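Local structure of DUF3836 domain-containing protein (Parabacteroides distasonis ATCC 8503, 4R03) at residues L28-R33 / D57-F62. The protein is of unknown function, a DUF3836 family member that folds as a single-layer antiparallel beta-sheet that probably arose from beta-hairpin repeats. Residues are numbered along the deposited sequence; the frame is centred on the assembly and turned at random. Where two conformers were deposited one is given.
Sequences LNKQVR and DEWVPF. With CIT (citric acid), chain C; PO4 (phosphate ion), chain D.
Trp-59 reaches across to strand 27-38 and lays one face of its indole on the aliphatic part of Arg-33. CB of Arg-33 sits 3.4 Å from the centroid of the six-membered ring, almost straight above it, a CH-pi contact. The chain leaves with CG anti to the backbone N (chi1 175°) and runs extended over the indole, bringing Arg-33 CD close to Trp-59 NE1. The Arg-33 guanidinium, tilted 48° from the indole, adds at most a weak cation-pi attraction and is salt-bridged through NE to Glu-35. Lys-30 crosses the indole at about a right angle, with CD 3.8 Å from Trp-59 CZ2.

The polar ends converge on a phosphate, probably from the crystallisation liquor. Its O2 accepts hydrogen bonds from both Trp-59 NE1 and Lys-30 NZ, each 2.8 Å long, while Arg-33 NH1 lies 2.6 Å from its O1. A leucine in place of Trp-59 would probably leave Arg-33 CB without its aromatic cover and the phosphate without one donor.

Strand 44-53 runs between strands 27-38 and 58-69 in the single-layer sheet, so the contact spans it on one face, where Trp-52 meets Trp-59 edge-to-face and Lys-30 through a cation-pi interaction.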
loop_
_atom_site.group_PDB
_atom_site.type_symbol
_atom_site.label_atom_id
_atom_site.label_comp_id
_atom_site.label_asym_id
_atom_site.label_seq_id
_atom_site.Cartn_x
_atom_site.Cartn_y
_atom_site.Cartn_z
ATOM N N LEU A 28 1.488 13.351 17.278
ATOM C CA LEU A 28 1.303 13.202 15.808
ATOM C C LEU A 28 2.500 12.464 15.264
ATOM O O LEU A 28 3.646 12.935 15.451
ATOM C CB LEU A 28 1.176 14.563 15.113
ATOM C CG LEU A 28 1.120 14.553 13.594
ATOM C CD1 LEU A 28 -0.203 14.054 13.168
ATOM C CD2 LEU A 28 1.273 15.975 13.033
ATOM N N ASN A 29 2.263 11.290 14.673
ATOM C CA ASN A 29 3.374 10.471 14.162
ATOM C C ASN A 29 3.023 9.850 12.847
ATOM O O ASN A 29 1.935 9.316 12.656
ATOM C CB ASN A 29 3.751 9.386 15.142
ATOM C CG ASN A 29 4.408 9.916 16.390
ATOM O OD1 ASN A 29 5.662 10.164 16.456
ATOM N ND2 ASN A 29 3.615 10.078 17.392
ATOM N N LYS A 30 3.984 9.839 11.946
ATOM C CA LYS A 30 3.839 9.100 10.720
ATOM C C LYS A 30 3.664 7.649 10.985
ATOM O O LYS A 30 4.427 7.004 11.774
ATOM C CB LYS A 30 5.064 9.306 9.799
ATOM C CG LYS A 30 5.092 10.697 9.199
ATOM C CD LYS A 30 6.437 11.045 8.500
ATOM C CE LYS A 30 6.273 12.332 7.793
ATOM N NZ LYS A 30 7.578 12.684 7.078
ATOM N N GLN A 31 2.667 7.041 10.363
ATOM C CA GLN A 31 2.409 5.620 10.550
ATOM C C GLN A 31 2.790 4.789 9.345
ATOM O O GLN A 31 3.508 3.789 9.473
ATOM C CB GLN A 31 0.931 5.343 10.878
ATOM C CG GLN A 31 0.631 3.935 11.240
ATOM C CD GLN A 31 -0.801 3.765 11.515
ATOM O OE1 GLN A 31 -1.622 4.045 10.657
ATOM N NE2 GLN A 31 -1.144 3.256 12.675
ATOM N N VAL A 32 2.265 5.113 8.165
ATOM C CA VAL A 32 2.514 4.311 6.984
ATOM C C VAL A 32 2.399 5.193 5.755
ATOM O O VAL A 32 1.621 6.154 5.771
ATOM C CB VAL A 32 1.565 3.055 6.916
ATOM C CG1 VAL A 32 0.099 3.435 6.937
ATOM C CG2 VAL A 32 1.865 2.184 5.756
ATOM N N ARG A 33 3.157 4.877 4.711
ATOM C CA ARG A 33 3.103 5.510 3.400
ATOM C C ARG A 33 2.854 4.433 2.350
ATOM O O ARG A 33 3.478 3.410 2.347
ATOM C CB ARG A 33 4.413 6.222 3.081
ATOM C CG ARG A 33 4.495 6.807 1.674
ATOM C CD ARG A 33 5.865 7.450 1.452
ATOM N NE ARG A 33 5.951 7.901 0.049
ATOM C CZ ARG A 33 5.607 9.089 -0.359
ATOM N NH1 ARG A 33 5.251 10.034 0.481
ATOM N NH2 ARG A 33 5.681 9.329 -1.658
ATOM N N ASP A 57 14.580 8.784 10.781
ATOM C CA ASP A 57 13.512 9.635 10.093
ATOM C C ASP A 57 13.495 9.431 8.567
ATOM O O ASP A 57 13.843 10.307 7.756
ATOM C CB ASP A 57 13.604 11.137 10.417
ATOM C CG ASP A 57 13.014 11.477 11.750
ATOM O OD1 ASP A 57 12.722 10.559 12.532
ATOM O OD2 ASP A 57 12.956 12.710 11.994
ATOM N N GLU A 58 13.093 8.240 8.196
ATOM C CA GLU A 58 13.075 7.861 6.801
ATOM C C GLU A 58 11.978 6.798 6.580
ATOM O O GLU A 58 11.709 5.976 7.469
ATOM C CB GLU A 58 14.480 7.408 6.373
ATOM C CG GLU A 58 14.733 5.985 6.349
ATOM C CD GLU A 58 16.243 5.582 6.139
ATOM O OE1 GLU A 58 17.178 6.354 6.469
ATOM O OE2 GLU A 58 16.437 4.482 5.619
ATOM N N TRP A 59 11.415 6.817 5.392
ATOM C CA TRP A 59 10.542 5.744 4.954
ATOM C C TRP A 59 11.370 4.537 4.539
ATOM O O TRP A 59 12.310 4.670 3.718
ATOM C CB TRP A 59 9.703 6.237 3.780
ATOM C CG TRP A 59 8.684 7.278 4.114
ATOM C CD1 TRP A 59 8.671 8.560 3.654
ATOM C CD2 TRP A 59 7.526 7.137 4.924
ATOM N NE1 TRP A 59 7.599 9.237 4.164
ATOM C CE2 TRP A 59 6.867 8.393 4.944
ATOM C CE3 TRP A 59 6.976 6.090 5.667
ATOM C CZ2 TRP A 59 5.705 8.619 5.712
ATOM C CZ3 TRP A 59 5.797 6.331 6.413
ATOM C CH2 TRP A 59 5.186 7.584 6.389
ATOM N N VAL A 60 11.015 3.365 5.060
ATOM C CA VAL A 60 11.693 2.110 4.766
ATOM C C VAL A 60 10.618 1.145 4.203
ATOM O O VAL A 60 9.538 1.022 4.779
ATOM C CB VAL A 60 12.299 1.496 6.008
ATOM C CG1 VAL A 60 13.070 0.268 5.642
ATOM C CG2 VAL A 60 13.226 2.511 6.670
ATOM N N PRO A 61 10.936 0.457 3.106
ATOM C CA PRO A 61 9.942 -0.482 2.569
ATOM C C PRO A 61 9.543 -1.531 3.569
ATOM O O PRO A 61 10.386 -2.016 4.370
ATOM C CB PRO A 61 10.647 -1.155 1.387
ATOM C CG PRO A 61 11.865 -0.461 1.183
ATOM C CD PRO A 61 12.182 0.451 2.344
ATOM N N PHE A 62 8.247 -1.899 3.560
ATOM C CA PHE A 62 7.664 -2.826 4.467
ATOM C C PHE A 62 7.019 -4.020 3.761
ATOM O O PHE A 62 7.367 -5.174 4.041
ATOM C CB PHE A 62 6.660 -2.133 5.426
ATOM C CG PHE A 62 6.182 -3.019 6.505
ATOM C CD1 PHE A 62 7.082 -3.628 7.361
ATOM C CD2 PHE A 62 4.863 -3.289 6.655
ATOM C CE1 PHE A 62 6.669 -4.493 8.353
ATOM C CE2 PHE A 62 4.424 -4.175 7.666
ATOM C CZ PHE A 62 5.337 -4.775 8.495
HETATM C C1 CIT C . 7.190 11.013 13.547
HETATM O O1 CIT C . 6.400 11.225 12.572
HETATM O O2 CIT C . 7.341 9.876 14.157
HETATM C C2 CIT C . 7.889 12.304 13.982
HETATM C C3 CIT C . 9.416 12.187 14.154
HETATM O O7 CIT C . 9.981 11.545 12.988
HETATM C C4 CIT C . 10.039 13.595 14.339
HETATM C C5 CIT C . 11.409 13.532 14.979
HETATM O O3 CIT C . 11.543 13.711 16.220
HETATM O O4 CIT C . 12.429 13.275 14.299
HETATM C C6 CIT C . 9.767 11.246 15.307
HETATM O O5 CIT C . 9.191 11.408 16.402
HETATM O O6 CIT C . 10.585 10.315 15.134
HETATM P P PO4 D . 6.074 12.531 3.680
HETATM O O1 PO4 D . 5.763 11.534 2.583
HETATM O O2 PO4 D . 7.220 11.979 4.439
HETATM O O3 PO4 D . 4.901 12.806 4.643
HETATM O O4 PO4 D . 6.416 13.854 3.035
#